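PDB 4OGD: succinate-semialdehyde dehydrogenase, which probably catalyses the oxidation of succinic semialdehyde to succinate with NADP+ as cofactor, as a member of the aldehyde dehydrogenase family. Local coordinates for residues Leu239-Trp244 against Phe393-Glu398; Arg268-Asp273 against Glu379-Ser384; Arg278-Leu283 against Gly366-Val371; Tyr386-Thr391 against Thr409-Ile414. All coordinates share one frame; numbering follows the deposited sequence.

Interaction 1. Residues Leu239-Trp244 against Phe393-Glu398; sequences LDDADW and FSSNQE
The carbonyl oxygen of D241 is gripped twice by S395: the hydroxyl OG lies 2.6 Å from D241 O, in the carbonyl plane, and the backbone N donates at 3.0 Å to D241 O from well above that plane. The contact joins the loops that follow two parallel neighbours of the aldehyde dehydrogenase sheet that holds strands 235-238 and 391-393, where a type I beta turn over L239-A242 meets the chain just before helix 397-406. S395 OG sits between its own backbone N and carbonyl carbon (chi1 63°), which places the hydroxyl beside its N-H so that both donors reach one acceptor. A second serine takes the D241 side chain: S394 OG donates to D241 OD1 at 2.6 Å, meeting the carboxylate from above its plane. The same S394 OG accepts from N396 N in an ST turn, so one hydroxyl serves both the aspartate and the residue that caps the helix. D241 OD2 passes N396 CB and bonds to H399 ND1, and N396 OD1, as N-cap, takes H399 N. At the strand end L239 N donates to F393 O at 3.0 Å, in the carbonyl plane, continuing the pairing of F393 with I237. L239 CD1 rests on S394 CB at 3.7 Å. D243 turns its carboxylate elsewhere, capping helix 244-256 through Q246 N, while its carbonyl oxygen comes 3.4 Å from F393 CE1. Beside it, A242 CB sits at the edge of the F393 ring, near the ring plane, 4.1 Å from CD1.

Interaction 2. Residues Arg268-Asp273 against Glu379-Ser384; sequences RFIVLD and EVANDS
R268 reaches from strand 268-272 to the last turn of helix 374-382 and bonds two successive carbonyls there: NH1 donates to V380 O at 2.9 Å and NH2 donates to A381 O, also at 2.9 Å. Both oxygens lie at the edge of the guanidinium, essentially in its plane, and the NH2 bond is nearly straight, 173° at the hydrogen. The acceptors are met differently: NH1 stands well above the V380 carbonyl plane, NH2 only tilted from that of A381. A cation at the C-terminal end of a helix is well placed to interact with the helix dipole, and this one probably does so. The guanidinium is held at a third point: the chain bends at chi3 (-67°), which places NE, and NE donates to D233 O. NH2 also has a weak bond, 3.1 Å, to a water that is hydrogen-bonded to S384 OG as well. That hydroxyl has a further partner in Y386 N and sits over one face of the guanidinium, with S384 CB 3.7 Å from R268 NH2. D383, the centre of an inverse gamma turn, directs OD2 to Y358 and not to the arginine. An apolar patch lies beside these bonds: I270 CD1 packs against V380 CG1 and A381 CB, each at 3.9 Å. Helix 374-382 thus lies against one side of the sheet, V380 also touching V371 of strand 365-371 and A381 touching A235 and I237 of strand 235-238, while F269 and V271 pack against helix 276-288.

Interaction 3. Residues Arg278-Leu283 against Gly366-Val371; sequences RFKELL and GEIYKV
I368 points from strand 365-371 into helix 276-288, where F279, K280 and L283 receive it. Its CD1 lies 3.8 Å from K280 CG, and the two side chains cross at about a right angle. The methyl meets CG and CA of the lysine, whose amino end leads away from the strand. The F279 ring crosses I368 at a slant: CD2 is 4.0 Å from I368 CD1, and with CG1 anti to the isoleucine's carbonyl carbon (chi1 -55°), I368 CG1 lies 4.0 Å from F279 CE2. L283 and I368 run past one another in opposing senses, L283 CD2 being 4.2 Å from I368 CG1. No hydrogen bond joins the segments. L283 CD2 also approaches the backbone of G366, 4.4 Å from G366 CA. This is the helix-on-sheet layering of an alpha/beta fold of the aldehyde dehydrogenase family: the short segments run antiparallel at 172°, their axes 10.1 Å apart. Further out, I368 touches V271 of strand 268-272, while its strand is paired there through E367 and Y369 with F269 and on its other side with I347. F279 meets the F269 ring, with planes at about 55°, and touches W244 and L251 of helix 244-256, which flanks the ring.

Interaction 4. Residues Tyr386-Thr391 against Thr409-Ile414; sequences YGLGGT and TGMSFI
Hydrogen bonds tie F413 N to G390 O at 2.8 Å, nearly straight at 164°, and T409 OG1 to G389 O at 2.7 Å. With OG1 anti to its backbone N (chi1 -168°), the T409 hydroxyl turns to that oxygen. Further back, G410 N donates to G387 O at 3.1 Å, approaching from above the carbonyl plane, with a weak second bond to L388 O. Carbon donors add to these: T391 CA lies 3.1 Å from F413 O and G389 CA 3.2 Å from M411 O, a close backbone approach at a glycine. The next residue, G390, has backbone angles that themselves call for glycine. Among apolar contacts, L388 and M411 lie side by side, pointing the same way, CD1 and CE 3.8 Å apart. T391 OG1 bonds to S416 O. T391 and F413 form a parallel beta bridge, joined by the crossover helix 397-406 in a beta-alpha-beta unit. T391 pairs on its other side with A235 and I237 of strand 235-238, S412 touches A404 of helix 397-406, and strand 411-414 pairs with a strand of the second subunit, carrying the sheet across the dimer interface.

Interactions 2 to 4 lie on one mixed sheet; interaction 1 joins the loops at the ends of two of its strands. Interactions 2 and 3 are the closest pair, centres 11 Å apart: their strands are neighbours, with F269 O 2.8 Å from Y369 N, and D273 OD1 forms a salt bridge of 2.7 Å with K370 NZ. Interaction 1 touches both, through L272 CD1 against D240 N and through W244 against F279 and L282. Interaction 4 adjoins interactions 1 and 2 in sequence and extends the sheet toward the second subunit; its centre is about 19 Å from that of interaction 3. At interaction 4, L388 touches C263, at the position expected for the family's catalytic cysteine.

Interaction 1. Residues Leu239-Trp244 against Phe393-Glu398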
loop_
_atom_site.group_PDB
_atom_site.type_symbol
_atom_site.label_atom_id
_atom_site.label_comp_id
_atom_site.label_asym_id
_atom_site.label_seq_id
_atom_site.Cartn_x
_atom_site.Cartn_y
_atom_site.Cartn_z
ATOM N N LEU A 239 -32.572 -3.686 10.149
ATOM C CA LEU A 239 -33.475 -2.701 9.553
ATOM C C LEU A 239 -34.934 -2.989 9.877
ATOM O O LEU A 239 -35.277 -4.048 10.426
ATOM C CB LEU A 239 -33.276 -2.617 8.034
ATOM C CG LEU A 239 -31.859 -2.262 7.580
ATOM C CD1 LEU A 239 -31.820 -1.976 6.091
ATOM C CD2 LEU A 239 -31.354 -1.068 8.362
ATOM N N ASP A 240 -35.794 -2.035 9.532
ATOM C CA ASP A 240 -37.211 -2.123 9.878
ATOM C C ASP A 240 -37.963 -3.246 9.164
ATOM O O ASP A 240 -39.098 -3.572 9.525
ATOM C CB ASP A 240 -37.907 -0.764 9.668
ATOM C CG ASP A 240 -37.828 -0.260 8.228
ATOM O OD1 ASP A 240 -37.316 -0.973 7.341
ATOM O OD2 ASP A 240 -38.295 0.870 7.973
ATOM N N ASP A 241 -37.332 -3.840 8.154
ATOM C CA ASP A 241 -37.940 -4.938 7.402
ATOM C C ASP A 241 -37.143 -6.240 7.521
ATOM O O ASP A 241 -37.223 -7.110 6.651
ATOM C CB ASP A 241 -38.125 -4.557 5.928
ATOM C CG ASP A 241 -36.839 -4.091 5.276
ATOM O OD1 ASP A 241 -35.767 -4.228 5.907
ATOM O OD2 ASP A 241 -36.896 -3.589 4.127
ATOM N N ALA A 242 -36.371 -6.366 8.596
ATOM C CA ALA A 242 -35.602 -7.584 8.850
ATOM C C ALA A 242 -36.507 -8.803 8.984
ATOM O O ALA A 242 -37.614 -8.705 9.512
ATOM C CB ALA A 242 -34.754 -7.430 10.100
ATOM N N ASP A 243 -36.025 -9.944 8.501
ATOM C CA ASP A 243 -36.687 -11.226 8.730
ATOM C C ASP A 243 -36.175 -11.777 10.058
ATOM O O ASP A 243 -35.024 -12.206 10.156
ATOM C CB ASP A 243 -36.368 -12.194 7.583
ATOM C CG ASP A 243 -37.095 -13.531 7.709
ATOM O OD1 ASP A 243 -37.199 -14.070 8.830
ATOM O OD2 ASP A 243 -37.553 -14.053 6.671
ATOM N N TRP A 244 -37.032 -11.773 11.076
ATOM C CA TRP A 244 -36.618 -12.127 12.433
ATOM C C TRP A 244 -36.403 -13.626 12.653
ATOM O O TRP A 244 -35.686 -14.031 13.571
ATOM C CB TRP A 244 -37.601 -11.539 13.451
ATOM C CG TRP A 244 -37.345 -10.087 13.658
ATOM C CD1 TRP A 244 -37.610 -9.076 12.778
ATOM C CD2 TRP A 244 -36.714 -9.483 14.791
ATOM N NE1 TRP A 244 -37.196 -7.874 13.305
ATOM C CE2 TRP A 244 -36.644 -8.099 14.540
ATOM C CE3 TRP A 244 -36.201 -9.977 15.993
ATOM C CZ2 TRP A 244 -36.083 -7.203 15.452
ATOM C CZ3 TRP A 244 -35.654 -9.088 16.899
ATOM C CH2 TRP A 244 -35.598 -7.717 16.625
ATOM N N PHE A 393 -29.255 -6.427 7.949
ATOM C CA PHE A 393 -30.364 -7.375 7.982
ATOM C C PHE A 393 -31.643 -6.721 7.482
ATOM O O PHE A 393 -32.189 -5.814 8.121
ATOM C CB PHE A 393 -30.552 -7.962 9.388
ATOM C CG PHE A 393 -30.591 -9.453 9.395
ATOM C CD1 PHE A 393 -31.781 -10.126 9.161
ATOM C CD2 PHE A 393 -29.430 -10.185 9.578
ATOM C CE1 PHE A 393 -31.818 -11.499 9.143
ATOM C CE2 PHE A 393 -29.460 -11.559 9.558
ATOM C CZ PHE A 393 -30.659 -12.218 9.335
ATOM N N SER A 394 -32.099 -7.180 6.320
ATOM C CA SER A 394 -33.255 -6.610 5.642
ATOM C C SER A 394 -33.834 -7.606 4.645
ATOM O O SER A 394 -33.091 -8.246 3.896
ATOM C CB SER A 394 -32.861 -5.328 4.907
ATOM O OG SER A 394 -33.936 -4.860 4.099
ATOM N N SER A 395 -35.158 -7.732 4.623
ATOM C CA SER A 395 -35.800 -8.658 3.691
ATOM C C SER A 395 -35.955 -8.068 2.293
ATOM O O SER A 395 -36.417 -8.747 1.375
ATOM C CB SER A 395 -37.164 -9.106 4.220
ATOM O OG SER A 395 -38.042 -8.003 4.331
ATOM N N ASN A 396 -35.585 -6.803 2.123
ATOM C CA ASN A 396 -35.615 -6.198 0.799
ATOM C C ASN A 396 -34.189 -6.032 0.297
ATOM O O ASN A 396 -33.404 -5.299 0.896
ATOM C CB ASN A 396 -36.340 -4.851 0.827
ATOM C CG ASN A 396 -36.473 -4.238 -0.554
ATOM O OD1 ASN A 396 -35.521 -3.677 -1.099
ATOM N ND2 ASN A 396 -37.663 -4.346 -1.134
ATOM N N GLN A 397 -33.850 -6.716 -0.793
ATOM C CA GLN A 397 -32.454 -6.760 -1.237
ATOM C C GLN A 397 -31.904 -5.400 -1.657
ATOM O O GLN A 397 -30.772 -5.053 -1.307
ATOM C CB GLN A 397 -32.260 -7.797 -2.343
ATOM C CG GLN A 397 -30.811 -7.981 -2.758
ATOM C CD GLN A 397 -30.599 -9.269 -3.517
ATOM O OE1 GLN A 397 -30.533 -10.346 -2.926
ATOM N NE2 GLN A 397 -30.515 -9.169 -4.838
ATOM N N GLU A 398 -32.698 -4.621 -2.388
ATOM C CA GLU A 398 -32.253 -3.287 -2.786
ATOM C C GLU A 398 -32.084 -2.353 -1.585
ATOM O O GLU A 398 -31.158 -1.537 -1.558
ATOM C CB GLU A 398 -33.176 -2.683 -3.849
ATOM C CG GLU A 398 -33.003 -3.332 -5.213
ATOM C CD GLU A 398 -31.574 -3.242 -5.718
ATOM O OE1 GLU A 398 -31.042 -2.115 -5.806
ATOM O OE2 GLU A 398 -30.976 -4.297 -6.019
#

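Interaction 2. Residues Arg268-Asp273 against Glu379-Ser384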
loop_
_atom_site.group_PDB
_atom_site.type_symbol
_atom_site.label_atom_id
_atom_site.label_comp_id
_atom_site.label_asym_id
_atom_site.label_seq_id
_atom_site.Cartn_x
_atom_site.Cartn_y
_atom_site.Cartn_z
ATOM N N ARG A 268 -21.220 -4.865 17.441
ATOM C CA ARG A 268 -22.215 -3.843 17.789
ATOM C C ARG A 268 -23.519 -4.127 17.072
ATOM O O ARG A 268 -23.642 -3.872 15.877
ATOM C CB ARG A 268 -21.725 -2.429 17.424
ATOM C CG ARG A 268 -20.456 -1.968 18.149
ATOM C CD ARG A 268 -20.078 -0.531 17.743
ATOM N NE ARG A 268 -19.664 -0.490 16.343
ATOM C CZ ARG A 268 -19.942 0.498 15.500
ATOM N NH1 ARG A 268 -20.632 1.561 15.904
ATOM N NH2 ARG A 268 -19.532 0.416 14.245
ATOM N N PHE A 269 -24.498 -4.652 17.800
ATOM C CA PHE A 269 -25.817 -4.826 17.230
ATOM C C PHE A 269 -26.540 -3.498 17.296
ATOM O O PHE A 269 -26.664 -2.917 18.367
ATOM C CB PHE A 269 -26.598 -5.885 18.005
ATOM C CG PHE A 269 -26.089 -7.283 17.790
ATOM C CD1 PHE A 269 -26.317 -7.937 16.584
ATOM C CD2 PHE A 269 -25.382 -7.943 18.788
ATOM C CE1 PHE A 269 -25.855 -9.236 16.376
ATOM C CE2 PHE A 269 -24.908 -9.251 18.581
ATOM C CZ PHE A 269 -25.149 -9.891 17.375
ATOM N N ILE A 270 -26.993 -3.008 16.152
ATOM C CA ILE A 270 -27.690 -1.730 16.114
ATOM C C ILE A 270 -29.164 -1.994 15.804
ATOM O O ILE A 270 -29.492 -2.545 14.756
ATOM C CB ILE A 270 -27.034 -0.803 15.086
ATOM C CG1 ILE A 270 -25.572 -0.559 15.487
ATOM C CG2 ILE A 270 -27.768 0.519 15.004
ATOM C CD1 ILE A 270 -24.829 0.374 14.544
ATOM N N VAL A 271 -30.040 -1.633 16.741
ATOM C CA VAL A 271 -31.445 -2.023 16.669
ATOM C C VAL A 271 -32.359 -0.812 16.860
ATOM O O VAL A 271 -32.074 0.075 17.664
ATOM C CB VAL A 271 -31.759 -3.137 17.698
ATOM C CG1 VAL A 271 -31.574 -2.640 19.112
ATOM C CG2 VAL A 271 -33.162 -3.661 17.513
ATOM N N LEU A 272 -33.440 -0.769 16.092
ATOM C CA LEU A 272 -34.407 0.320 16.187
ATOM C C LEU A 272 -35.197 0.247 17.501
ATOM O O LEU A 272 -35.427 -0.840 18.029
ATOM C CB LEU A 272 -35.326 0.295 14.961
ATOM C CG LEU A 272 -34.554 0.540 13.664
ATOM C CD1 LEU A 272 -35.288 0.023 12.446
ATOM C CD2 LEU A 272 -34.287 2.023 13.509
ATOM N N ASP A 273 -35.600 1.406 18.025
ATOM C CA ASP A 273 -36.283 1.488 19.319
ATOM C C ASP A 273 -37.453 0.507 19.437
ATOM O O ASP A 273 -37.616 -0.167 20.456
ATOM C CB ASP A 273 -36.776 2.919 19.563
ATOM C CG ASP A 273 -37.470 3.074 20.901
ATOM O OD1 ASP A 273 -36.767 3.238 21.920
ATOM O OD2 ASP A 273 -38.720 3.029 20.939
ATOM N N GLU A 379 -25.401 6.502 11.048
ATOM C CA GLU A 379 -24.545 7.420 11.806
ATOM C C GLU A 379 -23.762 6.702 12.911
ATOM O O GLU A 379 -22.541 6.873 13.035
ATOM C CB GLU A 379 -25.399 8.534 12.420
ATOM C CG GLU A 379 -24.604 9.602 13.172
ATOM C CD GLU A 379 -23.921 10.581 12.240
ATOM O OE1 GLU A 379 -24.395 10.737 11.093
ATOM O OE2 GLU A 379 -22.915 11.199 12.652
ATOM N N VAL A 380 -24.460 5.894 13.707
ATOM C CA VAL A 380 -23.807 5.136 14.772
ATOM C C VAL A 380 -22.843 4.095 14.189
ATOM O O VAL A 380 -21.712 3.967 14.646
ATOM C CB VAL A 380 -24.832 4.478 15.724
ATOM C CG1 VAL A 380 -24.135 3.578 16.724
ATOM C CG2 VAL A 380 -25.613 5.553 16.458
ATOM N N ALA A 381 -23.279 3.387 13.155
ATOM C CA ALA A 381 -22.407 2.420 12.492
ATOM C C ALA A 381 -21.082 3.051 12.060
ATOM O O ALA A 381 -20.014 2.439 12.210
ATOM C CB ALA A 381 -23.125 1.788 11.294
ATOM N N ASN A 382 -21.152 4.284 11.554
ATOM C CA ASN A 382 -19.969 4.953 11.014
ATOM C C ASN A 382 -19.195 5.750 12.050
ATOM O O ASN A 382 -18.078 6.196 11.773
ATOM C CB ASN A 382 -20.346 5.853 9.835
ATOM C CG ASN A 382 -20.780 5.060 8.628
ATOM O OD1 ASN A 382 -20.471 3.876 8.522
ATOM N ND2 ASN A 382 -21.489 5.706 7.700
ATOM N N ASP A 383 -19.791 5.941 13.228
ATOM C CA ASP A 383 -19.094 6.614 14.316
ATOM C C ASP A 383 -18.198 5.594 15.002
ATOM O O ASP A 383 -18.489 5.119 16.100
ATOM C CB ASP A 383 -20.083 7.240 15.305
ATOM C CG ASP A 383 -19.396 8.035 16.401
ATOM O OD1 ASP A 383 -18.277 8.543 16.165
ATOM O OD2 ASP A 383 -19.985 8.162 17.504
ATOM N N SER A 384 -17.102 5.257 14.332
ATOM C CA SER A 384 -16.236 4.172 14.778
ATOM C C SER A 384 -14.827 4.420 14.274
ATOM O O SER A 384 -14.642 4.954 13.179
ATOM C CB SER A 384 -16.749 2.849 14.211
ATOM O OG SER A 384 -15.947 1.761 14.644
HETATM O O HOH W 1 -17.077 -0.320 12.570
#

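Interaction 3. Residues Arg278-Leu283 against Gly366-Val371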
loop_
_atom_site.group_PDB
_atom_site.type_symbol
_atom_site.label_atom_id
_atom_site.label_comp_id
_atom_site.label_asym_id
_atom_site.label_seq_id
_atom_site.Cartn_x
_atom_site.Cartn_y
_atom_site.Cartn_z
ATOM N N ARG A 278 -37.484 -6.653 22.086
ATOM C CA ARG A 278 -37.562 -7.925 21.379
ATOM C C ARG A 278 -36.172 -8.483 21.085
ATOM O O ARG A 278 -35.920 -9.674 21.271
ATOM C CB ARG A 278 -38.358 -7.756 20.085
ATOM C CG ARG A 278 -38.559 -9.032 19.301
ATOM C CD ARG A 278 -39.211 -8.735 17.975
ATOM N NE ARG A 278 -39.495 -9.949 17.229
ATOM C CZ ARG A 278 -40.052 -9.964 16.026
ATOM N NH1 ARG A 278 -40.382 -8.824 15.434
ATOM N NH2 ARG A 278 -40.274 -11.115 15.418
ATOM N N PHE A 279 -35.254 -7.621 20.653
ATOM C CA PHE A 279 -33.901 -8.093 20.390
ATOM C C PHE A 279 -33.123 -8.446 21.662
ATOM O O PHE A 279 -32.340 -9.401 21.666
ATOM C CB PHE A 279 -33.111 -7.098 19.539
ATOM C CG PHE A 279 -31.795 -7.641 19.082
ATOM C CD1 PHE A 279 -31.745 -8.571 18.055
ATOM C CD2 PHE A 279 -30.613 -7.260 19.705
ATOM C CE1 PHE A 279 -30.538 -9.101 17.644
ATOM C CE2 PHE A 279 -29.400 -7.790 19.297
ATOM C CZ PHE A 279 -29.368 -8.709 18.261
ATOM N N LYS A 280 -33.319 -7.684 22.737
ATOM C CA LYS A 280 -32.680 -8.010 24.010
ATOM C C LYS A 280 -33.065 -9.421 24.402
ATOM O O LYS A 280 -32.216 -10.233 24.774
ATOM C CB LYS A 280 -33.109 -7.056 25.128
ATOM C CG LYS A 280 -32.433 -5.694 25.112
ATOM C CD LYS A 280 -32.445 -5.061 26.506
ATOM C CE LYS A 280 -33.838 -5.100 27.124
ATOM N NZ LYS A 280 -33.917 -4.291 28.374
ATOM N N GLU A 281 -34.354 -9.719 24.292
ATOM C CA GLU A 281 -34.839 -11.052 24.638
ATOM C C GLU A 281 -34.325 -12.145 23.705
ATOM O O GLU A 281 -33.985 -13.246 24.151
ATOM C CB GLU A 281 -36.364 -11.057 24.682
ATOM C CG GLU A 281 -36.891 -10.530 25.993
ATOM C CD GLU A 281 -36.161 -11.148 27.172
ATOM O OE1 GLU A 281 -35.584 -10.387 27.982
ATOM O OE2 GLU A 281 -36.151 -12.397 27.280
ATOM N N LEU A 282 -34.270 -11.841 22.413
ATOM C CA LEU A 282 -33.796 -12.809 21.435
ATOM C C LEU A 282 -32.316 -13.127 21.630
ATOM O O LEU A 282 -31.924 -14.297 21.640
ATOM C CB LEU A 282 -34.046 -12.311 20.011
ATOM C CG LEU A 282 -33.595 -13.263 18.905
ATOM C CD1 LEU A 282 -34.345 -14.579 19.023
ATOM C CD2 LEU A 282 -33.833 -12.646 17.545
ATOM N N LEU A 283 -31.489 -12.092 21.784
ATOM C CA LEU A 283 -30.053 -12.312 21.954
ATOM C C LEU A 283 -29.768 -13.048 23.270
ATOM O O LEU A 283 -28.881 -13.905 23.343
ATOM C CB LEU A 283 -29.281 -10.987 21.881
ATOM C CG LEU A 283 -27.757 -11.132 21.764
ATOM C CD1 LEU A 283 -27.384 -11.728 20.416
ATOM C CD2 LEU A 283 -27.052 -9.792 21.957
ATOM N N GLY A 366 -21.906 -9.615 23.764
ATOM C CA GLY A 366 -22.872 -8.959 22.906
ATOM C C GLY A 366 -23.076 -7.527 23.366
ATOM O O GLY A 366 -23.023 -7.244 24.563
ATOM N N GLU A 367 -23.262 -6.613 22.418
ATOM C CA GLU A 367 -23.511 -5.206 22.746
ATOM C C GLU A 367 -24.705 -4.727 21.948
ATOM O O GLU A 367 -24.739 -4.874 20.730
ATOM C CB GLU A 367 -22.288 -4.358 22.397
ATOM C CG GLU A 367 -21.000 -4.829 23.051
ATOM C CD GLU A 367 -19.776 -4.304 22.337
ATOM O OE1 GLU A 367 -19.832 -3.161 21.839
ATOM O OE2 GLU A 367 -18.773 -5.050 22.241
ATOM N N ILE A 368 -25.701 -4.164 22.629
ATOM C CA ILE A 368 -26.879 -3.685 21.933
ATOM C C ILE A 368 -26.931 -2.161 21.949
ATOM O O ILE A 368 -26.977 -1.547 23.014
ATOM C CB ILE A 368 -28.173 -4.280 22.529
ATOM C CG1 ILE A 368 -28.087 -5.805 22.542
ATOM C CG2 ILE A 368 -29.358 -3.858 21.698
ATOM C CD1 ILE A 368 -29.219 -6.475 23.339
ATOM N N TYR A 369 -26.900 -1.569 20.755
ATOM C CA TYR A 369 -26.990 -0.120 20.583
ATOM C C TYR A 369 -28.383 0.226 20.078
ATOM O O TYR A 369 -28.749 -0.162 18.966
ATOM C CB TYR A 369 -25.973 0.361 19.544
ATOM C CG TYR A 369 -24.523 0.335 19.983
ATOM C CD1 TYR A 369 -23.778 1.505 20.038
ATOM C CD2 TYR A 369 -23.894 -0.860 20.318
ATOM C CE1 TYR A 369 -22.453 1.493 20.426
ATOM C CE2 TYR A 369 -22.561 -0.888 20.714
ATOM C CZ TYR A 369 -21.845 0.294 20.767
ATOM O OH TYR A 369 -20.512 0.287 21.141
ATOM N N LYS A 370 -29.163 0.961 20.873
ATOM C CA LYS A 370 -30.506 1.346 20.435
ATOM C C LYS A 370 -30.471 2.653 19.651
ATOM O O LYS A 370 -29.821 3.608 20.066
ATOM C CB LYS A 370 -31.455 1.487 21.628
ATOM C CG LYS A 370 -32.909 1.724 21.219
ATOM C CD LYS A 370 -33.822 1.874 22.443
ATOM C CE LYS A 370 -33.610 3.217 23.129
ATOM N NZ LYS A 370 -34.338 4.322 22.431
ATOM N N VAL A 371 -31.138 2.683 18.501
ATOM C CA VAL A 371 -31.243 3.921 17.721
ATOM C C VAL A 371 -32.695 4.248 17.362
ATOM O O VAL A 371 -33.581 3.393 17.477
ATOM C CB VAL A 371 -30.361 3.883 16.446
ATOM C CG1 VAL A 371 -28.912 3.696 16.839
ATOM C CG2 VAL A 371 -30.806 2.781 15.486
#

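Interaction 4. Residues Tyr386-Thr391 against Thr409-Ile414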
loop_
_atom_site.group_PDB
_atom_site.type_symbol
_atom_site.label_atom_id
_atom_site.label_comp_id
_atom_site.label_asym_id
_atom_site.label_seq_id
_atom_site.Cartn_x
_atom_site.Cartn_y
_atom_site.Cartn_z
ATOM N N TYR A 386 -13.078 1.931 13.696
ATOM C CA TYR A 386 -12.907 0.716 12.909
ATOM C C TYR A 386 -13.792 0.746 11.681
ATOM O O TYR A 386 -14.730 1.536 11.588
ATOM C CB TYR A 386 -13.279 -0.496 13.757
ATOM C CG TYR A 386 -12.503 -0.584 15.043
ATOM C CD1 TYR A 386 -13.000 -0.037 16.216
ATOM C CD2 TYR A 386 -11.263 -1.209 15.076
ATOM C CE1 TYR A 386 -12.286 -0.114 17.399
ATOM C CE2 TYR A 386 -10.540 -1.289 16.249
ATOM C CZ TYR A 386 -11.062 -0.746 17.406
ATOM O OH TYR A 386 -10.345 -0.828 18.576
ATOM N N GLY A 387 -13.503 -0.130 10.728
ATOM C CA GLY A 387 -14.363 -0.256 9.569
ATOM C C GLY A 387 -13.972 -1.497 8.802
ATOM O O GLY A 387 -13.500 -1.410 7.672
ATOM N N LEU A 388 -14.161 -2.661 9.416
ATOM C CA LEU A 388 -13.725 -3.897 8.777
ATOM C C LEU A 388 -14.868 -4.572 8.040
ATOM O O LEU A 388 -14.885 -4.605 6.804
ATOM C CB LEU A 388 -13.107 -4.859 9.797
ATOM C CG LEU A 388 -12.524 -6.140 9.184
ATOM C CD1 LEU A 388 -11.467 -5.863 8.111
ATOM C CD2 LEU A 388 -11.914 -6.958 10.301
ATOM N N GLY A 389 -15.824 -5.100 8.799
ATOM C CA GLY A 389 -16.982 -5.753 8.217
ATOM C C GLY A 389 -18.286 -5.130 8.675
ATOM O O GLY A 389 -18.385 -3.916 8.844
ATOM N N GLY A 390 -19.288 -5.973 8.897
ATOM C CA GLY A 390 -20.602 -5.490 9.282
ATOM C C GLY A 390 -21.685 -6.268 8.578
ATOM O O GLY A 390 -21.423 -6.968 7.604
ATOM N N THR A 391 -22.911 -6.143 9.082
ATOM C CA THR A 391 -24.045 -6.874 8.541
ATOM C C THR A 391 -25.214 -5.937 8.354
ATOM O O THR A 391 -25.436 -5.065 9.189
ATOM C CB THR A 391 -24.463 -7.990 9.506
ATOM O OG1 THR A 391 -23.454 -9.007 9.518
ATOM C CG2 THR A 391 -25.815 -8.613 9.114
ATOM N N THR A 409 -16.954 1.023 5.738
ATOM C CA THR A 409 -16.370 -0.250 6.129
ATOM C C THR A 409 -15.936 -1.006 4.882
ATOM O O THR A 409 -16.401 -0.712 3.779
ATOM C CB THR A 409 -17.387 -1.105 6.918
ATOM O OG1 THR A 409 -16.708 -2.211 7.515
ATOM C CG2 THR A 409 -18.488 -1.630 6.003
ATOM N N GLY A 410 -15.064 -1.997 5.053
ATOM C CA GLY A 410 -14.531 -2.727 3.914
ATOM C C GLY A 410 -15.405 -3.863 3.407
ATOM O O GLY A 410 -15.256 -4.307 2.262
ATOM N N MET A 411 -16.309 -4.352 4.255
ATOM C CA MET A 411 -17.147 -5.496 3.904
ATOM C C MET A 411 -18.541 -5.386 4.509
ATOM O O MET A 411 -18.698 -4.996 5.662
ATOM C CB MET A 411 -16.504 -6.801 4.388
ATOM C CG MET A 411 -15.151 -7.084 3.765
ATOM S SD MET A 411 -14.307 -8.510 4.461
ATOM C CE MET A 411 -13.888 -7.906 6.092
ATOM N N SER A 412 -19.549 -5.762 3.733
ATOM C CA SER A 412 -20.922 -5.788 4.242
ATOM C C SER A 412 -21.550 -7.124 3.928
ATOM O O SER A 412 -21.592 -7.530 2.766
ATOM C CB SER A 412 -21.752 -4.659 3.628
ATOM O OG SER A 412 -21.253 -3.388 4.014
ATOM N N PHE A 413 -22.022 -7.813 4.967
ATOM C CA PHE A 413 -22.624 -9.125 4.809
ATOM C C PHE A 413 -24.127 -8.997 4.950
ATOM O O PHE A 413 -24.628 -8.500 5.963
ATOM C CB PHE A 413 -22.042 -10.092 5.839
ATOM C CG PHE A 413 -20.550 -10.231 5.743
ATOM C CD1 PHE A 413 -19.979 -10.937 4.693
ATOM C CD2 PHE A 413 -19.723 -9.640 6.685
ATOM C CE1 PHE A 413 -18.600 -11.050 4.582
ATOM C CE2 PHE A 413 -18.337 -9.750 6.582
ATOM C CZ PHE A 413 -17.781 -10.462 5.532
ATOM N N ILE A 414 -24.852 -9.426 3.927
ATOM C CA ILE A 414 -26.303 -9.220 3.902
ATOM C C ILE A 414 -27.031 -10.426 4.509
ATOM O O ILE A 414 -26.804 -11.563 4.087
ATOM C CB ILE A 414 -26.812 -8.966 2.461
ATOM C CG1 ILE A 414 -26.085 -7.777 1.817
ATOM C CG2 ILE A 414 -28.341 -8.793 2.439
ATOM C CD1 ILE A 414 -26.051 -6.516 2.652
#